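Local coordinates for interleukin-1beta (Gallus gallus, PDB 2WRY), which probably acts as a secreted pro-inflammatory cytokine that signals by binding the interleukin-1 receptor, this chain being the beta-trefoil part of the longer protein, at residues A[9-14]-A[43-48]; A[16-21]-A[32-37]; A[49-54]-A[66-71]; A[78-83]-A[123-128]; A[132-137]-A[144-149]. One frame throughout, in Å; residues are numbered along the deposited sequence.

How the contacts relate
Along the chain, contact 2 is nested inside the loop closed by contact 1, and contacts 3, 4 and 5 follow in series. Contacts 1 and 3 share strand 45-53, their centres about 13 Å apart, and strand 66-71 of contact 3 pairs with strand 76-83 of contact 4. Contact 5 touches contact 4, about 11 Å away between centres, where Ile133 N meets Phe123 O. Contact 2 lies farthest from contact 3, about 25 Å between centres, yet reaches contact 5 through Asp16 and Lys20 meeting Thr135 and Ser136. Phe123 touches Ile14, Leu69 and Ile133, and Ile133 touches Leu69 and Met78, so that distant strands of this all-beta cytokine close round shared apolar packing.

Contact 1 (A[9-14]-A[43-48]); sequences SQSFDI and KVRLNI
Gln10 and Phe12 form antiparallel hydrogen-bonded pairs with Ile48 and Leu46, flanking the non-hydrogen-bonded pair Ser11-Asn47, and the two strand axes run 160° apart. Phe12 N gives its hydrogen to Leu46 O at 2.8 Å, and Leu46 N returns the bond to Phe12 O. On the face carrying Phe12, Leu46 and Ile48, the CD2 corner of the Phe12 ring meets Ile48 CD1 at 3.4 Å, the two side chains crossing at about a right angle. Farther along, Ile14 CD1 touches Leu46 CD1 at 3.8 Å. The opposite face is polar. Arg45, bent at chi2 and chi3, lays one face of its guanidinium over Ser11, whose CB lies 3.4 Å from Arg45 NH2. Asp13 OD1 rests against Arg45 CD at 3.0 Å, and Asp13 OD2 is 4.1 Å from Arg45 NH1, near but beyond a salt bridge. Asp13 OD1 also forms a long salt bridge of 3.6 Å with Lys43 NZ. An alanine in place of Arg45 would probably take away the guanidinium that covers Ser11 CB and cost Asp13 this nearby positive charge. Ser11 OG adds a weak bond to Asn47 OD1. With strand 157-160 covering Phe12 and Ile14, this is antiparallel pairing of the beta-trefoil, the interleukin-1 family fold.

Contact 2 (A[16-21]-A[32-37]); sequences DINQKC and ALHLQG
Lys20 lays its CG over one face of the His34 ring, 3.6 Å from the ring centroid, in a CH-pi contact displaced toward the rim. Beyond CG the lysine chain bends twice, passing Ala32 CB, which lies 3.9 Å from Lys20 CE. Its ammonium turns back to its own loop, where Lys20 NZ meets the syn lone pair of Asp16 OD2 at 2.7 Å in a salt bridge. The other carboxylate oxygen, Asp16 OD1, is gripped from opposite faces of its plane by Asn18 N and Lys20 N, both 2.9 Å away; the first bond makes an Asx turn within a type I beta turn. Next to this loop, Cys21 and Leu33 form an antiparallel hydrogen-bonded pair, with Cys21 N to Leu33 O at 2.8 Å. Cys21 SG stands between its backbone N and carbonyl carbon (chi1 60°) and meets Leu35 CB at 3.5 Å. A water accepts from Leu35 N and donates to Gln19 O. Thr135 also bonds Asp16 OD2, and Ser136 O receives Lys20 NZ. The lysine thus serves two chemistries, its CG methylene packing on an imidazole while its charge, probably neutralised by Asp16, ties the turn to the region of 132-137.

Contact 3 (A[49-54]-A[66-71]); sequences ALYRPR and PVALGI
Ala49 and Ala68 exchange two backbone hydrogen bonds, Ala49 N to Ala68 O and Ala68 N to Ala49 O, each 2.9 Å long. Tyr51 N then reaches Pro66 O at 2.9 Å, a bond that stays one-way because Pro66 has no N-H to return; instead its ring atom CG lies 3.5 Å from Tyr51 O. Between these bonds Leu50 and Val67 make the non-hydrogen-bonded pair, and the CA-H of Val67 points to Ala49 O, 3.0 Å from Val67 CA.

Side chains fill in on both faces of the pairing. Leu50 has CG anti to its backbone N (chi1 179°), and its CD1 comes to 4.1 Å from Val67 CG1, the two chains passing obliquely. On the face that carries Ala49 and Ala68, ring atom CE2 of Tyr51 comes to 3.8 Å from Ala68 CB, while Pro66 O and Val67 CA lie near the ring plane at its edge. The Tyr51 hydroxyl bonds the carbonyl of Met97. An alanine at Tyr51 would probably open a gap beside Ala68 CB and leave Met97 O without its hydroxyl partner. Strand 45-53 is flanked here by strand 4-16, which covers Ala49, and strand 66-71 continues the sheet toward strands 76-83 and 110-115; Ala68 packs on Tyr77 and Val67 on Ile48.

Contact 4 (A[78-83]-A[123-128]); sequences MSCVMS and FESAAF
Phe128 and Cys80 bury the most surface here, with Ser125 next to Cys80. The CD2 side of the Phe128 ring lies against Cys80 CB at 3.7 Å, and its CE2 comes to 3.5 Å from Cys80 O, the carbonyl oxygen lying near the ring plane at the edge. The tip of the ring, CZ, reaches on along the strand to Met82 N at 3.7 Å. Met82, bent at chi2 and chi3, crosses the phenylalanine at about a right angle and brings its methyl CE within 4.1 Å of Phe128 CE1.

Cys80 turns SG anti to its carbonyl carbon (chi1 -64°), placing the sulfur 3.7 Å from Ser125 CB and 3.6 Å from Ser125 OG. That hydroxyl is engaged within its own segment. Ser125 has OG anti to its backbone N (chi1 176°), where it accepts from Phe128 N at 2.9 Å and forms an ST motif. The bond closes the bend after strand 120-125 and probably helps hold Phe128 against strand 76-83. Pro87 of strand 86-93 also packs against Phe128, and Phe110 touches Cys80.

No hydrogen bond links the two segments. Their association rests on aromatic, thiol and methyl contacts together with the ring's approach to backbone atoms of strand 76-83, the serine probably acting through the bend it sustains next to Phe128 rather than by any polar link to that strand.

Contact 5 (A[132-137]-A[144-149]); sequences FICTSL and GITNQP
Phe132 meets Pro149 across the pair: ring atom CD2 lies 3.6 Å from Pro149 CG, and Pro149 CB sits 4.2 Å from the ring centroid, an off-centre CH-pi contact 29° from the ring normal. The carbonyl oxygen of Thr146 lies in the ring plane at its edge. Next along the same face, Cys134 SG touches Thr146 CG2 at 3.6 Å. The sulfur stands between the backbone N and the carbonyl carbon of Cys134.

Two hydrogen-bonded pairs hold the backbones under these side chains. Phe132 N bonds Thr146 O at 2.8 Å and Thr146 N returns the bond to Phe132 O. Cys134 N bonds Gly144 O at 2.8 Å, and Gly144 N bonds Cys134 O in return. Between them Ile133 and Ile145 form the non-hydrogen-bonded pair. The two short strands run 128° apart in direction, well short of straight antiparallel. Together the segments make a twisted two-stranded antiparallel sheet of the beta-trefoil.

The turn after strand 144-146 probably helps set Pro149 against the ring. Thr146 OG1, anti to its own backbone N (chi1 -178°), accepts from Gln148 N at 2.9 Å in an ST turn. Arg122 of strand 120-125 makes a cation-pi contact with Phe132 and also touches Pro149. From the other face of the pair, Ile133 packs on Met78, Phe110 and Phe123, while Ile145 reaches Cys80.

Contact 1 (A[9-14]-A[43-48])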
# COMPACT_ATOMS: atom_id res chain seq x y z
N SER A 9 -5.02 6.60 -12.92
CA SER A 9 -4.82 6.79 -11.49
C SER A 9 -5.94 7.58 -10.87
O SER A 9 -6.57 8.43 -11.53
CB SER A 9 -3.52 7.53 -11.17
OG SER A 9 -2.44 6.72 -11.51
N GLN A 10 -6.16 7.30 -9.59
CA GLN A 10 -7.11 8.03 -8.77
C GLN A 10 -6.54 8.25 -7.39
O GLN A 10 -5.93 7.35 -6.81
CB GLN A 10 -8.45 7.30 -8.70
CG GLN A 10 -9.56 8.11 -8.03
CD GLN A 10 -10.90 7.42 -8.11
OE1 GLN A 10 -11.07 6.46 -8.88
NE2 GLN A 10 -11.87 7.91 -7.33
N SER A 11 -6.74 9.45 -6.86
CA SER A 11 -6.19 9.80 -5.56
C SER A 11 -7.21 9.43 -4.50
O SER A 11 -8.41 9.72 -4.64
CB SER A 11 -5.86 11.29 -5.51
OG SER A 11 -4.94 11.63 -6.53
N PHE A 12 -6.73 8.82 -3.41
CA PHE A 12 -7.59 8.43 -2.29
C PHE A 12 -7.01 8.90 -0.96
O PHE A 12 -5.78 8.86 -0.77
CB PHE A 12 -7.73 6.90 -2.21
CG PHE A 12 -8.54 6.31 -3.32
CD1 PHE A 12 -9.92 6.18 -3.19
CD2 PHE A 12 -7.92 5.85 -4.49
CE1 PHE A 12 -10.68 5.63 -4.22
CE2 PHE A 12 -8.67 5.30 -5.52
CZ PHE A 12 -10.07 5.20 -5.39
N ASP A 13 -7.87 9.29 -0.02
CA ASP A 13 -7.45 9.31 1.37
C ASP A 13 -7.50 7.88 1.87
O ASP A 13 -8.30 7.08 1.38
CB ASP A 13 -8.38 10.18 2.21
CG ASP A 13 -8.06 11.63 2.09
OD1 ASP A 13 -6.92 12.04 2.40
OD2 ASP A 13 -8.98 12.36 1.66
N ILE A 14 -6.67 7.57 2.86
CA ILE A 14 -6.67 6.22 3.44
C ILE A 14 -6.50 6.29 4.95
O ILE A 14 -5.72 7.09 5.45
CB ILE A 14 -5.56 5.33 2.81
CG1 ILE A 14 -5.60 3.91 3.40
CG2 ILE A 14 -4.18 6.00 2.95
CD1 ILE A 14 -4.73 2.89 2.64
N LYS A 43 -0.53 14.40 6.26
CA LYS A 43 -1.16 13.12 5.93
C LYS A 43 -0.89 12.71 4.49
O LYS A 43 -0.98 13.51 3.56
CB LYS A 43 -2.68 13.27 6.18
CG LYS A 43 -3.52 12.12 5.77
CD LYS A 43 -4.91 12.28 6.34
CE LYS A 43 -5.74 13.23 5.51
NZ LYS A 43 -7.16 13.00 5.83
N VAL A 44 -0.54 11.44 4.32
CA VAL A 44 -0.29 10.87 3.03
C VAL A 44 -1.60 10.49 2.32
O VAL A 44 -2.47 9.89 2.94
CB VAL A 44 0.67 9.66 3.17
CG1 VAL A 44 0.60 8.74 1.95
CG2 VAL A 44 2.09 10.16 3.46
N ARG A 45 -1.73 10.89 1.05
CA ARG A 45 -2.80 10.37 0.19
C ARG A 45 -2.14 9.40 -0.78
O ARG A 45 -0.92 9.48 -1.03
CB ARG A 45 -3.51 11.48 -0.59
CG ARG A 45 -4.38 12.33 0.31
CD ARG A 45 -5.73 12.62 -0.33
NE ARG A 45 -5.69 13.32 -1.60
CZ ARG A 45 -6.67 13.32 -2.51
NH1 ARG A 45 -7.80 12.64 -2.30
NH2 ARG A 45 -6.52 14.01 -3.63
N LEU A 46 -2.92 8.46 -1.32
CA LEU A 46 -2.39 7.50 -2.28
C LEU A 46 -2.86 7.83 -3.68
O LEU A 46 -4.05 8.11 -3.89
CB LEU A 46 -2.81 6.06 -1.93
CG LEU A 46 -2.37 5.52 -0.56
CD1 LEU A 46 -2.79 4.05 -0.41
CD2 LEU A 46 -0.82 5.65 -0.35
N ASN A 47 -1.95 7.80 -4.64
CA ASN A 47 -2.36 7.90 -6.02
C ASN A 47 -2.36 6.46 -6.49
O ASN A 47 -1.29 5.87 -6.72
CB ASN A 47 -1.38 8.75 -6.84
CG ASN A 47 -2.09 9.69 -7.82
OD1 ASN A 47 -3.24 9.46 -8.24
ND2 ASN A 47 -1.37 10.71 -8.26
N ILE A 48 -3.55 5.87 -6.54
CA ILE A 48 -3.70 4.45 -6.86
C ILE A 48 -3.79 4.24 -8.36
O ILE A 48 -4.77 4.66 -9.00
CB ILE A 48 -4.90 3.81 -6.14
CG1 ILE A 48 -4.74 4.02 -4.62
CG2 ILE A 48 -5.00 2.32 -6.52
CD1 ILE A 48 -5.77 3.30 -3.76
O HOH W 1 -0.44 6.41 -9.49
O HOH W 2 -5.21 10.02 3.49
O HOH W 3 -3.12 8.40 5.25

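Contact 2 (A[16-21]-A[32-37])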
# COMPACT_ATOMS: atom_id res chain seq x y z
N ASP A 16 -6.52 3.31 8.36
CA ASP A 16 -6.77 1.93 8.78
C ASP A 16 -8.05 1.85 9.59
O ASP A 16 -8.67 2.89 9.86
CB ASP A 16 -5.54 1.28 9.43
CG ASP A 16 -5.27 1.75 10.85
OD1 ASP A 16 -6.14 2.38 11.52
OD2 ASP A 16 -4.12 1.48 11.31
N ILE A 17 -8.44 0.63 9.97
CA ILE A 17 -9.73 0.41 10.65
C ILE A 17 -9.80 0.98 12.08
O ILE A 17 -10.90 1.03 12.69
CB ILE A 17 -10.06 -1.15 10.66
CG1 ILE A 17 -11.56 -1.33 10.52
CG2 ILE A 17 -9.44 -1.90 11.87
CD1 ILE A 17 -12.03 -0.95 9.14
N ASN A 18 -8.66 1.42 12.61
CA ASN A 18 -8.63 2.08 13.89
C ASN A 18 -8.38 3.57 13.73
O ASN A 18 -8.01 4.25 14.69
CB ASN A 18 -7.56 1.46 14.78
CG ASN A 18 -7.75 1.81 16.24
OD1 ASN A 18 -8.85 1.59 16.82
ND2 ASN A 18 -6.71 2.35 16.85
N GLN A 19 -8.58 4.06 12.50
CA GLN A 19 -8.51 5.49 12.16
C GLN A 19 -7.11 6.09 12.22
O GLN A 19 -6.97 7.32 12.34
CB GLN A 19 -9.52 6.34 12.96
CG GLN A 19 -10.95 5.73 13.02
CD GLN A 19 -11.20 4.97 14.33
OE1 GLN A 19 -10.94 5.49 15.41
NE2 GLN A 19 -11.68 3.74 14.22
N LYS A 20 -6.08 5.24 12.11
CA LYS A 20 -4.73 5.76 11.90
C LYS A 20 -4.54 6.14 10.42
O LYS A 20 -5.05 5.46 9.52
CB LYS A 20 -3.67 4.75 12.34
CG LYS A 20 -3.80 4.39 13.79
CD LYS A 20 -2.52 3.80 14.41
CE LYS A 20 -2.04 2.52 13.69
NZ LYS A 20 -3.04 1.40 13.82
N CYS A 21 -3.85 7.25 10.16
CA CYS A 21 -3.47 7.58 8.79
C CYS A 21 -1.99 7.35 8.62
O CYS A 21 -1.28 7.08 9.59
CB CYS A 21 -3.80 9.02 8.44
SG CYS A 21 -2.98 10.21 9.46
N ALA A 32 2.23 4.88 10.70
CA ALA A 32 0.80 5.11 10.90
C ALA A 32 0.53 5.71 12.27
O ALA A 32 1.04 5.24 13.28
CB ALA A 32 0.01 3.83 10.70
N LEU A 33 -0.28 6.76 12.31
CA LEU A 33 -0.58 7.41 13.59
C LEU A 33 -1.97 7.99 13.60
O LEU A 33 -2.61 8.10 12.56
CB LEU A 33 0.47 8.47 13.96
CG LEU A 33 1.29 9.22 12.89
CD1 LEU A 33 0.42 9.78 11.82
CD2 LEU A 33 2.13 10.32 13.55
N HIS A 34 -2.45 8.33 14.79
CA HIS A 34 -3.66 9.13 14.91
C HIS A 34 -3.15 10.57 14.80
O HIS A 34 -2.52 11.09 15.72
CB HIS A 34 -4.35 8.86 16.25
CG HIS A 34 -4.75 7.44 16.44
ND1 HIS A 34 -5.81 6.87 15.77
CD2 HIS A 34 -4.23 6.47 17.23
CE1 HIS A 34 -5.92 5.60 16.13
NE2 HIS A 34 -4.96 5.33 17.00
N LEU A 35 -3.35 11.18 13.65
CA LEU A 35 -2.75 12.47 13.38
C LEU A 35 -3.69 13.50 13.94
O LEU A 35 -4.87 13.52 13.58
CB LEU A 35 -2.57 12.69 11.87
CG LEU A 35 -1.29 13.35 11.32
CD1 LEU A 35 -1.63 14.10 10.04
CD2 LEU A 35 -0.58 14.29 12.31
N GLN A 36 -3.17 14.35 14.84
CA GLN A 36 -3.97 15.44 15.41
C GLN A 36 -3.24 16.53 16.19
O GLN A 36 -2.04 16.77 16.00
CB GLN A 36 -5.16 14.89 16.23
CG GLN A 36 -6.50 15.27 15.61
CD GLN A 36 -6.52 16.73 15.16
OE1 GLN A 36 -6.05 17.61 15.88
NE2 GLN A 36 -7.04 16.99 13.95
N GLY A 37 -4.01 17.21 17.06
CA GLY A 37 -3.53 18.30 17.91
C GLY A 37 -2.81 19.41 17.16
O GLY A 37 -3.40 20.10 16.31
O HOH W 4 -5.50 9.76 11.94

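Contact 3 (A[49-54]-A[66-71])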
# COMPACT_ATOMS: atom_id res chain seq x y z
N ALA A 49 -2.74 3.66 -8.93
CA ALA A 49 -2.71 3.40 -10.37
C ALA A 49 -3.38 2.07 -10.63
O ALA A 49 -2.90 1.02 -10.14
CB ALA A 49 -1.29 3.34 -10.88
N LEU A 50 -4.46 2.09 -11.38
CA LEU A 50 -5.13 0.86 -11.75
C LEU A 50 -4.55 0.26 -13.02
O LEU A 50 -4.34 0.97 -14.00
CB LEU A 50 -6.64 1.12 -11.90
CG LEU A 50 -7.58 -0.01 -12.30
CD1 LEU A 50 -7.56 -1.11 -11.25
CD2 LEU A 50 -9.00 0.56 -12.55
N TYR A 51 -4.30 -1.05 -12.99
CA TYR A 51 -3.76 -1.79 -14.13
C TYR A 51 -4.79 -2.77 -14.68
O TYR A 51 -5.69 -3.21 -13.94
CB TYR A 51 -2.47 -2.53 -13.71
CG TYR A 51 -1.31 -1.58 -13.54
CD1 TYR A 51 -0.35 -1.42 -14.57
CD2 TYR A 51 -1.17 -0.80 -12.39
CE1 TYR A 51 0.70 -0.49 -14.43
CE2 TYR A 51 -0.13 0.10 -12.24
CZ TYR A 51 0.80 0.25 -13.26
OH TYR A 51 1.81 1.17 -13.08
N ARG A 52 -4.66 -3.09 -15.96
CA ARG A 52 -5.37 -4.21 -16.59
C ARG A 52 -4.37 -5.34 -16.88
O ARG A 52 -3.31 -5.08 -17.44
CB ARG A 52 -6.02 -3.76 -17.89
CG ARG A 52 -7.24 -2.84 -17.72
CD ARG A 52 -7.85 -2.45 -19.08
NE ARG A 52 -8.85 -1.39 -18.95
CZ ARG A 52 -8.88 -0.26 -19.66
NH1 ARG A 52 -7.98 0.01 -20.60
NH2 ARG A 52 -9.86 0.60 -19.44
N PRO A 53 -4.72 -6.60 -16.53
CA PRO A 53 -3.84 -7.73 -16.88
C PRO A 53 -3.71 -7.90 -18.40
O PRO A 53 -4.65 -7.60 -19.14
CB PRO A 53 -4.57 -8.95 -16.28
CG PRO A 53 -5.52 -8.39 -15.29
CD PRO A 53 -5.93 -7.04 -15.81
N ARG A 54 -2.53 -8.34 -18.85
CA ARG A 54 -2.31 -8.72 -20.24
C ARG A 54 -2.11 -10.23 -20.35
O ARG A 54 -2.08 -10.95 -19.34
CB ARG A 54 -1.09 -7.98 -20.82
N PRO A 66 -5.52 -5.20 -9.96
CA PRO A 66 -4.11 -4.99 -9.69
C PRO A 66 -3.80 -3.49 -9.73
O PRO A 66 -4.27 -2.80 -10.64
CB PRO A 66 -3.41 -5.74 -10.84
CG PRO A 66 -4.44 -5.81 -11.98
CD PRO A 66 -5.81 -5.58 -11.36
N VAL A 67 -3.09 -3.01 -8.72
CA VAL A 67 -2.81 -1.58 -8.59
C VAL A 67 -1.36 -1.33 -8.19
O VAL A 67 -0.72 -2.22 -7.61
CB VAL A 67 -3.72 -0.88 -7.52
CG1 VAL A 67 -5.19 -0.99 -7.89
CG2 VAL A 67 -3.49 -1.47 -6.09
N ALA A 68 -0.85 -0.13 -8.50
CA ALA A 68 0.39 0.34 -7.86
C ALA A 68 -0.03 1.47 -6.92
O ALA A 68 -1.00 2.18 -7.21
CB ALA A 68 1.40 0.85 -8.88
N LEU A 69 0.70 1.63 -5.82
CA LEU A 69 0.33 2.59 -4.76
C LEU A 69 1.37 3.70 -4.70
O LEU A 69 2.48 3.50 -4.19
CB LEU A 69 0.20 1.89 -3.43
CG LEU A 69 -0.81 0.74 -3.45
CD1 LEU A 69 -0.80 0.05 -2.10
CD2 LEU A 69 -2.20 1.28 -3.78
N GLY A 70 1.02 4.85 -5.27
CA GLY A 70 1.90 6.01 -5.28
C GLY A 70 1.67 6.84 -4.03
O GLY A 70 0.53 6.98 -3.56
N ILE A 71 2.75 7.35 -3.45
CA ILE A 71 2.66 8.21 -2.27
C ILE A 71 2.53 9.62 -2.82
O ILE A 71 3.54 10.20 -3.27
CB ILE A 71 3.92 8.08 -1.38
CG1 ILE A 71 4.25 6.60 -1.09
CG2 ILE A 71 3.74 8.86 -0.09
CD1 ILE A 71 3.04 5.81 -0.53

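Contact 4 (A[78-83]-A[123-128])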
# COMPACT_ATOMS: atom_id res chain seq x y z
N MET A 78 5.06 2.33 -3.51
CA MET A 78 5.30 1.21 -2.58
C MET A 78 5.76 -0.00 -3.36
O MET A 78 5.30 -0.24 -4.48
CB MET A 78 4.01 0.83 -1.85
CG MET A 78 3.42 1.98 -1.08
SD MET A 78 2.21 1.31 0.07
CE MET A 78 3.17 1.21 1.54
N SER A 79 6.63 -0.80 -2.76
CA SER A 79 7.01 -2.09 -3.39
C SER A 79 7.28 -3.13 -2.31
O SER A 79 7.58 -2.79 -1.19
CB SER A 79 8.25 -1.91 -4.27
OG SER A 79 9.37 -1.61 -3.46
N CYS A 80 7.17 -4.41 -2.68
CA CYS A 80 7.56 -5.48 -1.75
C CYS A 80 8.78 -6.17 -2.29
O CYS A 80 8.80 -6.59 -3.45
CB CYS A 80 6.42 -6.49 -1.66
SG CYS A 80 5.00 -5.74 -0.96
N VAL A 81 9.78 -6.31 -1.44
CA VAL A 81 11.05 -6.91 -1.86
C VAL A 81 11.62 -7.73 -0.73
O VAL A 81 11.27 -7.53 0.44
CB VAL A 81 12.09 -5.84 -2.29
CG1 VAL A 81 11.60 -5.01 -3.48
CG2 VAL A 81 12.51 -4.96 -1.12
N MET A 82 12.52 -8.66 -1.09
CA MET A 82 13.24 -9.39 -0.05
C MET A 82 14.35 -8.51 0.51
O MET A 82 15.13 -7.90 -0.26
CB MET A 82 13.88 -10.65 -0.64
CG MET A 82 14.36 -11.58 0.43
SD MET A 82 12.99 -12.42 1.22
CE MET A 82 12.55 -13.69 0.02
N SER A 83 14.43 -8.48 1.82
CA SER A 83 15.53 -7.83 2.53
C SER A 83 16.07 -8.82 3.55
O SER A 83 15.38 -9.24 4.49
CB SER A 83 15.07 -6.54 3.23
OG SER A 83 16.18 -5.91 3.87
N PHE A 123 -4.86 -4.93 0.87
CA PHE A 123 -3.92 -4.89 -0.26
C PHE A 123 -2.95 -6.05 -0.17
O PHE A 123 -2.15 -6.09 0.77
CB PHE A 123 -3.12 -3.57 -0.25
CG PHE A 123 -3.95 -2.36 -0.54
CD1 PHE A 123 -4.30 -2.04 -1.84
CD2 PHE A 123 -4.31 -1.53 0.50
CE1 PHE A 123 -5.06 -0.91 -2.10
CE2 PHE A 123 -5.09 -0.38 0.25
CZ PHE A 123 -5.45 -0.06 -1.05
N GLU A 124 -3.05 -6.97 -1.12
CA GLU A 124 -2.18 -8.15 -1.15
C GLU A 124 -1.06 -7.96 -2.16
O GLU A 124 -1.33 -7.59 -3.30
CB GLU A 124 -3.00 -9.39 -1.52
CG GLU A 124 -2.16 -10.69 -1.46
CD GLU A 124 -2.97 -11.93 -1.75
OE1 GLU A 124 -4.18 -11.81 -2.10
OE2 GLU A 124 -2.40 -13.04 -1.65
N SER A 125 0.17 -8.22 -1.75
CA SER A 125 1.29 -8.16 -2.70
C SER A 125 1.16 -9.16 -3.84
O SER A 125 0.90 -10.34 -3.60
CB SER A 125 2.61 -8.40 -1.96
OG SER A 125 3.68 -8.43 -2.89
N ALA A 126 1.41 -8.71 -5.07
CA ALA A 126 1.49 -9.63 -6.20
C ALA A 126 2.82 -10.38 -6.23
O ALA A 126 2.87 -11.54 -6.71
CB ALA A 126 1.27 -8.90 -7.54
N ALA A 127 3.89 -9.73 -5.78
CA ALA A 127 5.23 -10.34 -5.77
C ALA A 127 5.34 -11.34 -4.65
O ALA A 127 6.09 -12.33 -4.77
CB ALA A 127 6.30 -9.28 -5.64
N PHE A 128 4.61 -11.08 -3.56
CA PHE A 128 4.60 -11.95 -2.37
C PHE A 128 3.17 -12.34 -2.03
O PHE A 128 2.63 -11.85 -1.04
CB PHE A 128 5.25 -11.25 -1.17
CG PHE A 128 6.73 -11.07 -1.31
CD1 PHE A 128 7.63 -11.91 -0.64
CD2 PHE A 128 7.24 -10.04 -2.11
CE1 PHE A 128 9.03 -11.71 -0.78
CE2 PHE A 128 8.62 -9.85 -2.25
CZ PHE A 128 9.50 -10.69 -1.59

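Contact 5 (A[132-137]-A[144-149])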
# COMPACT_ATOMS: atom_id res chain seq x y z
N PHE A 132 0.25 -9.01 3.01
CA PHE A 132 -0.67 -7.89 2.99
C PHE A 132 -0.10 -6.67 3.67
O PHE A 132 0.62 -6.78 4.68
CB PHE A 132 -1.99 -8.25 3.71
CG PHE A 132 -2.77 -9.35 3.05
CD1 PHE A 132 -3.91 -9.07 2.32
CD2 PHE A 132 -2.39 -10.69 3.20
CE1 PHE A 132 -4.65 -10.11 1.70
CE2 PHE A 132 -3.15 -11.72 2.61
CZ PHE A 132 -4.27 -11.42 1.88
N ILE A 133 -0.43 -5.49 3.14
CA ILE A 133 0.03 -4.25 3.76
C ILE A 133 -0.63 -4.10 5.13
O ILE A 133 -1.86 -4.25 5.26
CB ILE A 133 -0.28 -3.00 2.90
CG1 ILE A 133 0.38 -3.11 1.52
CG2 ILE A 133 0.14 -1.73 3.68
CD1 ILE A 133 0.10 -1.93 0.63
N CYS A 134 0.17 -3.85 6.15
CA CYS A 134 -0.37 -3.77 7.50
C CYS A 134 0.20 -2.65 8.34
O CYS A 134 1.29 -2.14 8.10
CB CYS A 134 -0.19 -5.10 8.25
SG CYS A 134 1.55 -5.50 8.54
N THR A 135 -0.57 -2.27 9.35
CA THR A 135 -0.09 -1.33 10.36
C THR A 135 -0.03 -2.02 11.71
O THR A 135 -0.67 -3.06 11.94
CB THR A 135 -1.01 -0.08 10.46
OG1 THR A 135 -2.30 -0.47 10.96
CG2 THR A 135 -1.13 0.59 9.08
N SER A 136 0.73 -1.44 12.61
CA SER A 136 0.82 -1.94 13.95
C SER A 136 -0.45 -1.55 14.70
O SER A 136 -1.13 -0.61 14.33
CB SER A 136 2.02 -1.28 14.62
OG SER A 136 2.12 -1.66 15.97
N LEU A 137 -0.76 -2.28 15.77
CA LEU A 137 -1.81 -1.83 16.70
C LEU A 137 -1.39 -0.57 17.45
O LEU A 137 -2.25 0.20 17.90
CB LEU A 137 -2.12 -2.93 17.71
CG LEU A 137 -2.51 -4.32 17.18
CD1 LEU A 137 -2.81 -5.31 18.32
CD2 LEU A 137 -3.68 -4.24 16.23
N GLY A 144 4.11 -1.92 7.20
CA GLY A 144 4.85 -3.09 6.68
C GLY A 144 3.97 -4.06 5.92
O GLY A 144 2.90 -3.67 5.45
N ILE A 145 4.47 -5.29 5.76
CA ILE A 145 3.67 -6.38 5.21
C ILE A 145 3.70 -7.58 6.16
O ILE A 145 4.63 -7.76 6.98
CB ILE A 145 4.07 -6.84 3.76
CG1 ILE A 145 5.58 -7.08 3.66
CG2 ILE A 145 3.58 -5.79 2.74
CD1 ILE A 145 5.99 -7.70 2.34
N THR A 146 2.64 -8.36 6.07
CA THR A 146 2.46 -9.51 6.96
C THR A 146 1.79 -10.66 6.22
O THR A 146 0.92 -10.44 5.37
CB THR A 146 1.56 -9.16 8.19
OG1 THR A 146 1.45 -10.31 9.05
CG2 THR A 146 0.15 -8.73 7.76
N ASN A 147 2.17 -11.90 6.58
CA ASN A 147 1.45 -13.12 6.10
C ASN A 147 0.35 -13.55 7.14
O ASN A 147 -0.23 -14.65 7.04
CB ASN A 147 2.32 -14.27 5.66
CG ASN A 147 3.32 -14.73 6.73
OD1 ASN A 147 3.28 -14.15 7.89
ND2 ASN A 147 4.20 -15.74 6.39
N GLN A 148 0.14 -12.72 8.15
CA GLN A 148 -0.94 -12.95 9.12
C GLN A 148 -1.86 -11.69 9.18
O GLN A 148 -1.90 -11.03 10.22
CB GLN A 148 -0.36 -13.25 10.51
CG GLN A 148 0.53 -14.51 10.58
CD GLN A 148 0.95 -14.78 12.00
OE1 GLN A 148 1.66 -13.99 12.60
NE2 GLN A 148 0.47 -15.86 12.56
N PRO A 149 -2.53 -11.36 8.07
CA PRO A 149 -3.30 -10.08 8.01
C PRO A 149 -4.35 -9.99 9.12
O PRO A 149 -5.12 -10.91 9.30
CB PRO A 149 -3.96 -10.15 6.62
CG PRO A 149 -3.97 -11.66 6.26
CD PRO A 149 -2.65 -12.13 6.82